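Local coordinates for ribosomal-protein-S5-alanine N-acetyltransferase (Vibrio fischeri, PDB 3IGR) that probably transfers an acetyl group from acetyl-CoA to the N-terminal alanine of ribosomal protein uS5, as a member of the GNAT acetyltransferase family, at residues G82-T90 against M113-M124; N129-P139 against H172-K183. All coordinates share one frame; numbering follows the deposited sequence. Where two conformers were deposited one is given.

Contact 1: G82-T90 against M113-M124; sequences GTVSYSNIT and MRRAVNVTIDWM
Tyr86 lays one face of its ring under the side chain of Met124, a selenomethionine in this crystal. CG of Met124 sits almost exactly over the middle of the ring, a CH-pi contact of 3.7 Å to the Tyr86 centroid, and SE follows at 4.4 Å from the same centroid in a Met-aromatic contact. Bends at chi2 and chi3 (-65° and -64°) fold the Met124 chain back along the ring, and its methyl CE ends against CD1 of Ile89, 3.7 Å away and met tip to tip. A flexible, polarisable side chain suits this place, since it can mould itself to a flat ring and still reach an isoleucine beyond.

At the edge of the Tyr86 ring, near its plane, lies Thr120 OG1. The phenol OH of Tyr86 donates to Thr120 OG1 at 2.6 Å, although the model crowds this hydroxyl and its exact position is less certain. Nearer the start of helix 112-126, Val84 is directed toward the helix and both its methyls touch it: CG2 meets CE of Met113 (3.8 Å), CB of Ala116 and CG2 of Val117, while CG1 lies 3.6 Å from Thr120 OG1. Strand and helix axes come within 8.9 Å, crossing at -29°, and a residue as small as Ala116 is consistent with that approach. Val99 of strand 96-103 also touches Val84 and Tyr86.

This is a helix packed on the central sheet of the GNAT fold. The contact is overwhelmingly apolar and buried, and the phenol, which must bring a polar group into it, appears to find its acceptor in the hydroxyl of Thr120, as far as the crowded model allows.

Contact 2: N129-P139 against H172-K183; sequences NLHRIMAAYIP and HILTSKINDDWK
Asn129 and Lys183 clasp each other through a pair of hydrogen bonds. The backbone N of Lys183 gives to Asn129 OD1 on a lone pair at 3.1 Å, almost straight (N-H...O 177°). Asn129 ND2 gives in return to Lys183 O at 2.9 Å. An asparagine suits the place because its amide offers an acceptor and a donor to one backbone residue. That amide is parallel to the indole of Trp182 (planes 2° apart) but displaced outward past the CD1-NE1 rim, whose edge meets the Asn129 backbone. CB of His131 lies over the opposite face of the indole, 3.9 Å from the centroid of its five-membered ring.

Next along, Asn179 ND2 reaches Leu130 O at 3.0 Å, nearly in line with the carbonyl, while OD1 of Asn179 receives the N-H of Asp181 in an Asx turn. One side chain thus ties the turn 179-182 to Leu130 and shapes it.

Beyond, strands 132-137 and 172-178 form a regular antiparallel ladder. Ala135 O accepts twice, from Thr175 N at 2.8 Å and from Thr175 OG1 at 3.0 Å, the hydroxyl coming from above the carbonyl plane; the chi1 of Thr175 (77°) sets OG1 between its own backbone N and carbonyl carbon. On that face Tyr137 lays its ring over Ile173 CB (3.8 Å from the centroid) and meets Thr175 CG2 at its edge. On the other, in one of the two Arg132 conformers, Ser176 CB lies over the guanidinium and Glu156 forms a salt bridge to it; Glu156 also holds Ser176 OG by a hydrogen bond.

The face bearing Ile133, Ala135 and Tyr137 is covered by helices 112-126 and 142-150, through Phe125 and Leu148 among others, while strand 96-103 runs parallel along the other edge of strand 132-137.

Contact 1 lies in the core, where helix 112-126 packs on the sheet; contact 2 is partly buried and joins two strands of that same sheet farther from the chain centre. The first is held chiefly by apolar and ring contacts, the second by a ladder of backbone hydrogen bonds with amide clasps at one end, as suits a strand pair whose side chains face both core and solvent. They follow in series along the chain and meet where the helix passes into strand 132-137: Met124 O lies 3.0 Å from Leu130 N, probably hydrogen-bonded, and Ile133 CD1 packs against both Tyr86 and Met124.

Contact 1: G82-T90 against M113-M124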
loop_
_atom_site.group_PDB
_atom_site.type_symbol
_atom_site.label_atom_id
_atom_site.label_comp_id
_atom_site.label_asym_id
_atom_site.label_seq_id
_atom_site.Cartn_x
_atom_site.Cartn_y
_atom_site.Cartn_z
ATOM N N GLY A 82 -17.191 -10.950 2.855
ATOM C CA GLY A 82 -16.650 -10.517 1.563
ATOM C C GLY A 82 -16.395 -11.688 0.645
ATOM O O GLY A 82 -16.402 -12.842 1.084
ATOM N N THR A 83 -16.183 -11.380 -0.638
ATOM C CA THR A 83 -15.924 -12.381 -1.652
ATOM C C THR A 83 -14.900 -11.817 -2.632
ATOM O O THR A 83 -14.820 -10.600 -2.830
ATOM C CB THR A 83 -17.210 -12.750 -2.470
ATOM O OG1 THR A 83 -17.691 -11.580 -3.128
ATOM C CG2 THR A 83 -18.327 -13.335 -1.585
ATOM N N VAL A 84 -14.106 -12.694 -3.222
ATOM C CA VAL A 84 -13.216 -12.309 -4.326
ATOM C C VAL A 84 -13.331 -13.460 -5.288
ATOM O O VAL A 84 -12.970 -14.587 -4.949
ATOM C CB VAL A 84 -11.729 -12.089 -3.891
ATOM C CG1 VAL A 84 -10.889 -11.589 -5.059
ATOM C CG2 VAL A 84 -11.626 -11.061 -2.742
ATOM N N SER A 85 -13.871 -13.192 -6.474
ATOM C CA SER A 85 -14.192 -14.268 -7.414
ATOM C C SER A 85 -13.375 -14.123 -8.684
ATOM O O SER A 85 -13.448 -13.096 -9.346
ATOM C CB SER A 85 -15.676 -14.237 -7.756
ATOM O OG SER A 85 -15.953 -15.157 -8.803
ATOM N N TYR A 86 -12.599 -15.153 -9.016
ATOM C CA TYR A 86 -11.847 -15.196 -10.282
ATOM C C TYR A 86 -12.606 -16.129 -11.217
ATOM O O TYR A 86 -12.780 -17.317 -10.919
ATOM C CB TYR A 86 -10.406 -15.664 -10.065
ATOM C CG TYR A 86 -9.650 -14.720 -9.172
ATOM C CD1 TYR A 86 -8.983 -13.620 -9.702
ATOM C CD2 TYR A 86 -9.657 -14.885 -7.778
ATOM C CE1 TYR A 86 -8.301 -12.734 -8.876
ATOM C CE2 TYR A 86 -8.981 -13.995 -6.943
ATOM C CZ TYR A 86 -8.311 -12.921 -7.508
ATOM O OH TYR A 86 -7.670 -12.022 -6.717
ATOM N N SER A 87 -13.089 -15.563 -12.317
ATOM C CA SER A 87 -13.940 -16.265 -13.259
ATOM C C SER A 87 -13.507 -15.960 -14.681
ATOM O O SER A 87 -12.644 -15.103 -14.907
ATOM C CB SER A 87 -15.382 -15.802 -13.085
ATOM O OG SER A 87 -15.474 -14.420 -13.393
ATOM N N ASN A 88 -14.108 -16.656 -15.638
ATOM C CA ASN A 88 -13.832 -16.380 -17.033
ATOM C C ASN A 88 -12.347 -16.649 -17.265
ATOM O O ASN A 88 -11.655 -15.870 -17.913
ATOM C CB ASN A 88 -14.113 -14.899 -17.269
ATOM C CG ASN A 88 -14.986 -14.653 -18.426
ATOM O OD1 ASN A 88 -16.190 -14.389 -18.257
ATOM N ND2 ASN A 88 -14.419 -14.719 -19.624
ATOM N N ILE A 89 -11.842 -17.730 -16.685
ATOM C CA ILE A 89 -10.436 -18.037 -16.803
ATOM C C ILE A 89 -10.141 -18.746 -18.130
ATOM O O ILE A 89 -10.817 -19.711 -18.482
ATOM C CB ILE A 89 -9.964 -18.865 -15.605
ATOM C CG1 ILE A 89 -9.998 -17.996 -14.333
ATOM C CG2 ILE A 89 -8.571 -19.445 -15.855
ATOM C CD1 ILE A 89 -9.630 -18.756 -13.063
ATOM N N THR A 90 -9.143 -18.235 -18.860
ATOM C CA THR A 90 -8.677 -18.863 -20.089
ATOM C C THR A 90 -7.188 -19.139 -19.954
ATOM O O THR A 90 -6.445 -18.315 -19.424
ATOM C CB THR A 90 -8.932 -17.945 -21.307
ATOM O OG1 THR A 90 -10.318 -17.595 -21.345
ATOM C CG2 THR A 90 -8.568 -18.628 -22.622
HETATM N N MSE A 113 -10.800 -5.181 1.734
HETATM C CA MSE A 113 -10.970 -5.575 0.350
HETATM C C MSE A 113 -9.622 -5.567 -0.375
HETATM O O MSE A 113 -9.296 -6.500 -1.109
HETATM C CB MSE A 113 -11.969 -4.654 -0.347
HETATM C CG MSE A 113 -12.462 -5.195 -1.677
HETATM SE SE MSE A 113 -13.912 -6.501 -1.471
HETATM C CE MSE A 113 -12.950 -8.103 -0.848
ATOM N N ARG A 114 -8.864 -4.494 -0.187
ATOM C CA ARG A 114 -7.533 -4.367 -0.763
ATOM C C ARG A 114 -6.632 -5.558 -0.400
ATOM O O ARG A 114 -6.030 -6.175 -1.293
ATOM C CB ARG A 114 -6.886 -3.056 -0.314
ATOM C CG ARG A 114 -5.536 -2.785 -0.962
ATOM C CD ARG A 114 -4.774 -1.702 -0.217
ATOM N NE ARG A 114 -4.416 -2.114 1.141
ATOM C CZ ARG A 114 -4.820 -1.501 2.248
ATOM N NH1 ARG A 114 -5.585 -0.428 2.179
ATOM N NH2 ARG A 114 -4.437 -1.950 3.422
ATOM N N ARG A 115 -6.562 -5.896 0.888
ATOM C CA ARG A 115 -5.760 -7.045 1.338
ATOM C C ARG A 115 -6.243 -8.369 0.775
ATOM O O ARG A 115 -5.428 -9.190 0.345
ATOM C CB ARG A 115 -5.690 -7.148 2.876
ATOM C CG ARG A 115 -5.096 -5.947 3.601
ATOM C CD ARG A 115 -4.882 -6.263 5.117
ATOM N NE ARG A 115 -3.731 -7.155 5.343
ATOM C CZ ARG A 115 -3.116 -7.332 6.519
ATOM N NH1 ARG A 115 -3.538 -6.709 7.607
ATOM N NH2 ARG A 115 -2.071 -8.142 6.615
ATOM N N ALA A 116 -7.563 -8.586 0.791
ATOM C CA ALA A 116 -8.154 -9.827 0.264
ATOM C C ALA A 116 -7.844 -10.033 -1.220
ATOM O O ALA A 116 -7.464 -11.133 -1.643
ATOM C CB ALA A 116 -9.685 -9.855 0.520
ATOM N N VAL A 117 -7.989 -8.968 -2.001
ATOM C CA VAL A 117 -7.751 -9.019 -3.446
ATOM C C VAL A 117 -6.253 -9.132 -3.733
ATOM O O VAL A 117 -5.856 -9.886 -4.613
ATOM C CB VAL A 117 -8.318 -7.788 -4.183
ATOM C CG1 VAL A 117 -7.947 -7.811 -5.662
ATOM C CG2 VAL A 117 -9.853 -7.709 -4.047
ATOM N N ASN A 118 -5.426 -8.378 -2.997
ATOM C CA ASN A 118 -3.973 -8.434 -3.181
ATOM C C ASN A 118 -3.393 -9.825 -2.980
ATOM O O ASN A 118 -2.529 -10.268 -3.748
ATOM C CB ASN A 118 -3.254 -7.486 -2.227
ATOM C CG ASN A 118 -1.821 -7.234 -2.635
ATOM O OD1 ASN A 118 -1.395 -7.618 -3.720
ATOM N ND2 ASN A 118 -1.071 -6.565 -1.772
ATOM N N VAL A 119 -3.850 -10.493 -1.924
ATOM C CA VAL A 119 -3.244 -11.753 -1.541
ATOM C C VAL A 119 -3.684 -12.847 -2.517
ATOM O O VAL A 119 -2.896 -13.717 -2.875
ATOM C CB VAL A 119 -3.504 -12.078 -0.061
ATOM C CG1 VAL A 119 -4.942 -12.590 0.184
ATOM C CG2 VAL A 119 -2.452 -13.020 0.453
ATOM N N THR A 120 -4.923 -12.763 -2.981
ATOM C CA THR A 120 -5.420 -13.713 -3.973
ATOM C C THR A 120 -4.907 -13.452 -5.403
ATOM O O THR A 120 -4.643 -14.403 -6.125
ATOM C CB THR A 120 -6.944 -13.818 -3.937
ATOM O OG1 THR A 120 -7.521 -12.523 -4.170
ATOM C CG2 THR A 120 -7.385 -14.350 -2.596
ATOM N N ILE A 121 -4.752 -12.193 -5.816
ATOM C CA ILE A 121 -4.116 -11.894 -7.109
ATOM C C ILE A 121 -2.707 -12.485 -7.115
ATOM O O ILE A 121 -2.266 -13.101 -8.098
ATOM C CB ILE A 121 -4.007 -10.371 -7.417
ATOM C CG1 ILE A 121 -5.236 -9.847 -8.128
ATOM C CG2 ILE A 121 -2.950 -10.088 -8.454
ATOM C CD1 ILE A 121 -6.459 -9.862 -7.367
ATOM N N ASP A 122 -1.997 -12.281 -6.016
ATOM C CA ASP A 122 -0.648 -12.783 -5.886
ATOM C C ASP A 122 -0.599 -14.298 -6.076
ATOM O O ASP A 122 0.319 -14.840 -6.722
ATOM C CB ASP A 122 -0.148 -12.450 -4.492
ATOM C CG ASP A 122 1.158 -11.776 -4.520
ATOM O OD1 ASP A 122 1.145 -10.522 -4.462
ATOM O OD2 ASP A 122 2.189 -12.482 -4.617
ATOM N N TRP A 123 -1.580 -14.977 -5.487
ATOM C CA TRP A 123 -1.699 -16.416 -5.651
ATOM C C TRP A 123 -2.083 -16.816 -7.097
ATOM O O TRP A 123 -1.574 -17.794 -7.626
ATOM C CB TRP A 123 -2.675 -16.977 -4.618
ATOM C CG TRP A 123 -2.768 -18.466 -4.630
ATOM C CD1 TRP A 123 -1.929 -19.357 -3.999
ATOM C CD2 TRP A 123 -3.772 -19.245 -5.276
ATOM N NE1 TRP A 123 -2.349 -20.644 -4.234
ATOM C CE2 TRP A 123 -3.479 -20.607 -5.012
ATOM C CE3 TRP A 123 -4.899 -18.930 -6.051
ATOM C CZ2 TRP A 123 -4.265 -21.652 -5.507
ATOM C CZ3 TRP A 123 -5.695 -19.979 -6.530
ATOM C CH2 TRP A 123 -5.361 -21.318 -6.263
HETATM N N MSE A 124 -2.970 -16.055 -7.732
HETATM C CA MSE A 124 -3.368 -16.352 -9.110
HETATM C C MSE A 124 -2.163 -16.246 -10.073
HETATM O O MSE A 124 -2.055 -17.001 -11.052
HETATM C CB MSE A 124 -4.500 -15.431 -9.557
HETATM C CG MSE A 124 -5.808 -15.628 -8.770
HETATM SE SE MSE A 124 -6.542 -17.411 -9.114
HETATM C CE MSE A 124 -6.919 -17.249 -10.998
#

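Contact 2: N129-P139 against H172-K183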
loop_
_atom_site.group_PDB
_atom_site.type_symbol
_atom_site.label_atom_id
_atom_site.label_comp_id
_atom_site.label_asym_id
_atom_site.label_seq_id
_atom_site.Cartn_x
_atom_site.Cartn_y
_atom_site.Cartn_z
ATOM N N ASN A 129 -0.167 -19.219 -12.240
ATOM C CA ASN A 129 0.518 -18.763 -13.458
ATOM C C ASN A 129 -0.418 -18.040 -14.447
ATOM O O ASN A 129 -0.380 -18.282 -15.651
ATOM C CB ASN A 129 1.264 -19.937 -14.134
ATOM C CG ASN A 129 2.299 -19.462 -15.156
ATOM O OD1 ASN A 129 3.047 -18.500 -14.903
ATOM N ND2 ASN A 129 2.348 -20.131 -16.320
ATOM N N LEU A 130 -1.286 -17.167 -13.937
ATOM C CA LEU A 130 -2.036 -16.306 -14.844
ATOM C C LEU A 130 -1.107 -15.218 -15.336
ATOM O O LEU A 130 -0.206 -14.793 -14.613
ATOM C CB LEU A 130 -3.273 -15.703 -14.176
ATOM C CG LEU A 130 -4.482 -16.626 -14.007
ATOM C CD1 LEU A 130 -5.671 -15.776 -13.555
ATOM C CD2 LEU A 130 -4.821 -17.323 -15.309
ATOM N N HIS A 131 -1.315 -14.781 -16.572
ATOM C CA HIS A 131 -0.561 -13.668 -17.142
ATOM C C HIS A 131 -1.234 -12.317 -16.865
ATOM O O HIS A 131 -0.549 -11.303 -16.736
ATOM C CB HIS A 131 -0.415 -13.855 -18.658
ATOM C CG HIS A 131 0.235 -12.704 -19.363
ATOM N ND1 HIS A 131 1.538 -12.327 -19.124
ATOM C CD2 HIS A 131 -0.234 -11.855 -20.305
ATOM C CE1 HIS A 131 1.845 -11.294 -19.890
ATOM N NE2 HIS A 131 0.784 -10.988 -20.613
ATOM N N ARG A 132 -2.565 -12.328 -16.773
ATOM C CA ARG A 132 -3.384 -11.097 -16.793
ATOM C C ARG A 132 -4.621 -11.282 -15.925
ATOM O O ARG A 132 -5.286 -12.324 -16.018
ATOM C CB ARG A 132 -3.813 -10.783 -18.239
ATOM C CG ARG A 132 -4.901 -9.701 -18.419
ATOM C CD ARG A 132 -5.491 -9.756 -19.846
ATOM N NE ARG A 132 -6.579 -8.801 -20.057
ATOM C CZ ARG A 132 -6.398 -7.507 -20.324
ATOM N NH1 ARG A 132 -5.169 -7.003 -20.409
ATOM N NH2 ARG A 132 -7.446 -6.707 -20.497
ATOM N N ILE A 133 -4.931 -10.291 -15.090
ATOM C CA ILE A 133 -6.183 -10.272 -14.328
ATOM C C ILE A 133 -6.880 -8.983 -14.737
ATOM O O ILE A 133 -6.257 -7.892 -14.684
ATOM C CB ILE A 133 -5.995 -10.283 -12.762
ATOM C CG1 ILE A 133 -5.202 -11.497 -12.260
ATOM C CG2 ILE A 133 -7.328 -10.244 -12.038
ATOM C CD1 ILE A 133 -5.935 -12.792 -12.330
HETATM N N MSE A 134 -8.122 -9.094 -15.157
HETATM C CA MSE A 134 -8.955 -8.006 -15.595
HETATM C C MSE A 134 -9.974 -7.614 -14.521
HETATM O O MSE A 134 -10.525 -8.434 -13.882
HETATM C CB MSE A 134 -9.711 -8.399 -16.863
HETATM C CG MSE A 134 -8.910 -8.388 -18.155
HETATM SE SE MSE A 134 -9.691 -9.272 -19.754
HETATM C CE MSE A 134 -10.564 -10.733 -18.954
ATOM N N ALA A 135 -10.207 -6.334 -14.368
ATOM C CA ALA A 135 -11.227 -5.795 -13.476
ATOM C C ALA A 135 -11.863 -4.610 -14.179
ATOM O O ALA A 135 -11.181 -3.903 -14.937
ATOM C CB ALA A 135 -10.623 -5.346 -12.144
ATOM N N ALA A 136 -13.164 -4.426 -13.953
ATOM C CA ALA A 136 -13.940 -3.352 -14.554
ATOM C C ALA A 136 -14.841 -2.749 -13.472
ATOM O O ALA A 136 -15.426 -3.476 -12.673
ATOM C CB ALA A 136 -14.786 -3.890 -15.683
ATOM N N TYR A 137 -14.955 -1.429 -13.453
ATOM C CA TYR A 137 -15.716 -0.748 -12.403
ATOM C C TYR A 137 -16.457 0.459 -12.952
ATOM O O TYR A 137 -15.981 1.132 -13.887
ATOM C CB TYR A 137 -14.798 -0.349 -11.238
ATOM C CG TYR A 137 -13.784 0.739 -11.541
ATOM C CD1 TYR A 137 -14.079 2.086 -11.287
ATOM C CD2 TYR A 137 -12.513 0.423 -12.046
ATOM C CE1 TYR A 137 -13.152 3.091 -11.534
ATOM C CE2 TYR A 137 -11.565 1.430 -12.297
ATOM C CZ TYR A 137 -11.891 2.750 -12.041
ATOM O OH TYR A 137 -10.979 3.738 -12.306
ATOM N N ILE A 138 -17.623 0.732 -12.371
ATOM C CA ILE A 138 -18.397 1.915 -12.730
ATOM C C ILE A 138 -17.603 3.151 -12.233
ATOM O O ILE A 138 -17.179 3.183 -11.072
ATOM C CB ILE A 138 -19.820 1.876 -12.093
ATOM C CG1 ILE A 138 -20.643 0.703 -12.645
ATOM C CG2 ILE A 138 -20.565 3.221 -12.318
ATOM C CD1 ILE A 138 -21.780 0.211 -11.710
ATOM N N PRO A 139 -17.403 4.165 -13.095
ATOM C CA PRO A 139 -16.523 5.269 -12.688
ATOM C C PRO A 139 -16.883 5.912 -11.345
ATOM O O PRO A 139 -15.984 6.341 -10.631
ATOM C CB PRO A 139 -16.667 6.298 -13.826
ATOM C CG PRO A 139 -17.104 5.519 -14.997
ATOM C CD PRO A 139 -17.924 4.350 -14.460
ATOM N N HIS A 172 -18.211 1.417 -17.812
ATOM C CA HIS A 172 -17.206 0.839 -16.921
ATOM C C HIS A 172 -15.813 1.164 -17.389
ATOM O O HIS A 172 -15.537 1.129 -18.600
ATOM C CB HIS A 172 -17.301 -0.683 -16.894
ATOM C CG HIS A 172 -18.436 -1.204 -16.075
ATOM N ND1 HIS A 172 -18.254 -2.069 -15.021
ATOM C CD2 HIS A 172 -19.769 -1.006 -16.175
ATOM C CE1 HIS A 172 -19.426 -2.386 -14.503
ATOM N NE2 HIS A 172 -20.364 -1.760 -15.191
ATOM N N ILE A 173 -14.936 1.448 -16.428
ATOM C CA ILE A 173 -13.512 1.577 -16.688
ATOM C C ILE A 173 -12.915 0.186 -16.809
ATOM O O ILE A 173 -13.193 -0.670 -15.984
ATOM C CB ILE A 173 -12.787 2.362 -15.553
ATOM C CG1 ILE A 173 -13.450 3.728 -15.318
ATOM C CG2 ILE A 173 -11.311 2.508 -15.859
ATOM C CD1 ILE A 173 -13.426 4.669 -16.518
ATOM N N LEU A 174 -12.118 -0.052 -17.838
ATOM C CA LEU A 174 -11.453 -1.348 -17.973
ATOM C C LEU A 174 -10.036 -1.222 -17.432
ATOM O O LEU A 174 -9.305 -0.291 -17.785
ATOM C CB LEU A 174 -11.422 -1.819 -19.439
ATOM C CG LEU A 174 -12.741 -1.704 -20.228
ATOM C CD1 LEU A 174 -12.519 -1.882 -21.713
ATOM C CD2 LEU A 174 -13.758 -2.690 -19.703
ATOM N N THR A 175 -9.657 -2.150 -16.572
ATOM C CA THR A 175 -8.321 -2.133 -15.983
ATOM C C THR A 175 -7.725 -3.527 -15.972
ATOM O O THR A 175 -8.453 -4.538 -16.077
ATOM C CB THR A 175 -8.315 -1.563 -14.525
ATOM O OG1 THR A 175 -8.817 -2.548 -13.604
ATOM C CG2 THR A 175 -9.145 -0.301 -14.413
ATOM N N SER A 176 -6.401 -3.604 -15.851
ATOM C CA SER A 176 -5.777 -4.909 -15.732
ATOM C C SER A 176 -4.482 -4.848 -14.942
ATOM O O SER A 176 -3.892 -3.786 -14.766
ATOM C CB SER A 176 -5.520 -5.512 -17.113
ATOM O OG SER A 176 -4.406 -4.865 -17.687
ATOM N N LYS A 177 -4.068 -6.001 -14.439
ATOM C CA LYS A 177 -2.737 -6.165 -13.904
ATOM C C LYS A 177 -2.092 -7.349 -14.631
ATOM O O LYS A 177 -2.723 -8.397 -14.788
ATOM C CB LYS A 177 -2.805 -6.432 -12.401
ATOM C CG LYS A 177 -1.451 -6.309 -11.709
ATOM C CD LYS A 177 -1.585 -6.482 -10.199
ATOM C CE LYS A 177 -0.229 -6.254 -9.538
ATOM N NZ LYS A 177 -0.349 -6.081 -8.067
ATOM N N ILE A 178 -0.844 -7.149 -15.068
ATOM C CA ILE A 178 -0.102 -8.109 -15.900
ATOM C C ILE A 178 1.054 -8.652 -15.072
ATOM O O ILE A 178 1.795 -7.899 -14.437
ATOM C CB ILE A 178 0.422 -7.417 -17.212
ATOM C CG1 ILE A 178 -0.768 -7.092 -18.152
ATOM C CG2 ILE A 178 1.453 -8.279 -17.943
ATOM C CD1 ILE A 178 -0.457 -6.027 -19.237
ATOM N N ASN A 179 1.190 -9.970 -15.086
ATOM C CA ASN A 179 2.235 -10.652 -14.359
ATOM C C ASN A 179 3.489 -10.724 -15.224
ATOM O O ASN A 179 3.543 -11.544 -16.142
ATOM C CB ASN A 179 1.717 -12.049 -14.023
ATOM C CG ASN A 179 2.766 -12.955 -13.371
ATOM O OD1 ASN A 179 3.828 -12.504 -12.930
ATOM N ND2 ASN A 179 2.445 -14.251 -13.301
ATOM N N ASP A 180 4.484 -9.879 -14.931
ATOM C CA ASP A 180 5.739 -9.820 -15.714
ATOM C C ASP A 180 6.560 -11.106 -15.603
ATOM O O ASP A 180 7.402 -11.383 -16.456
ATOM C CB ASP A 180 6.640 -8.623 -15.307
ATOM C CG ASP A 180 6.066 -7.266 -15.706
ATOM O OD1 ASP A 180 5.039 -7.217 -16.418
ATOM O OD2 ASP A 180 6.656 -6.224 -15.310
ATOM N N ASP A 181 6.300 -11.876 -14.550
ATOM C CA ASP A 181 7.027 -13.101 -14.277
ATOM C C ASP A 181 6.316 -14.344 -14.756
ATOM O O ASP A 181 6.731 -15.451 -14.410
ATOM C CB ASP A 181 7.306 -13.230 -12.777
ATOM C CG ASP A 181 8.197 -12.124 -12.251
ATOM O OD1 ASP A 181 8.942 -11.508 -13.035
ATOM O OD2 ASP A 181 8.151 -11.869 -11.042
ATOM N N TRP A 182 5.239 -14.168 -15.520
ATOM C CA TRP A 182 4.525 -15.288 -16.121
ATOM C C TRP A 182 5.535 -16.163 -16.879
ATOM O O TRP A 182 6.485 -15.651 -17.494
ATOM C CB TRP A 182 3.412 -14.786 -17.057
ATOM C CG TRP A 182 2.730 -15.897 -17.821
ATOM C CD1 TRP A 182 1.714 -16.691 -17.374
ATOM C CD2 TRP A 182 3.030 -16.338 -19.147
ATOM N NE1 TRP A 182 1.356 -17.600 -18.343
ATOM C CE2 TRP A 182 2.140 -17.405 -19.445
ATOM C CE3 TRP A 182 3.959 -15.934 -20.123
ATOM C CZ2 TRP A 182 2.138 -18.063 -20.677
ATOM C CZ3 TRP A 182 3.959 -16.605 -21.363
ATOM C CH2 TRP A 182 3.057 -17.659 -21.619
ATOM N N LYS A 183 5.354 -17.475 -16.783
ATOM C CA LYS A 183 6.215 -18.430 -17.474
ATOM C C LYS A 183 5.456 -19.193 -18.569
ATOM O O LYS A 183 4.429 -19.787 -18.275
ATOM C CB LYS A 183 6.760 -19.429 -16.465
ATOM C CG LYS A 183 7.739 -18.833 -15.478
ATOM C CD LYS A 183 7.335 -19.126 -14.028
ATOM C CE LYS A 183 7.045 -20.581 -13.753
ATOM N NZ LYS A 183 6.651 -20.777 -12.329
HETATM O O HOH W 1 4.154 -16.576 -12.453
#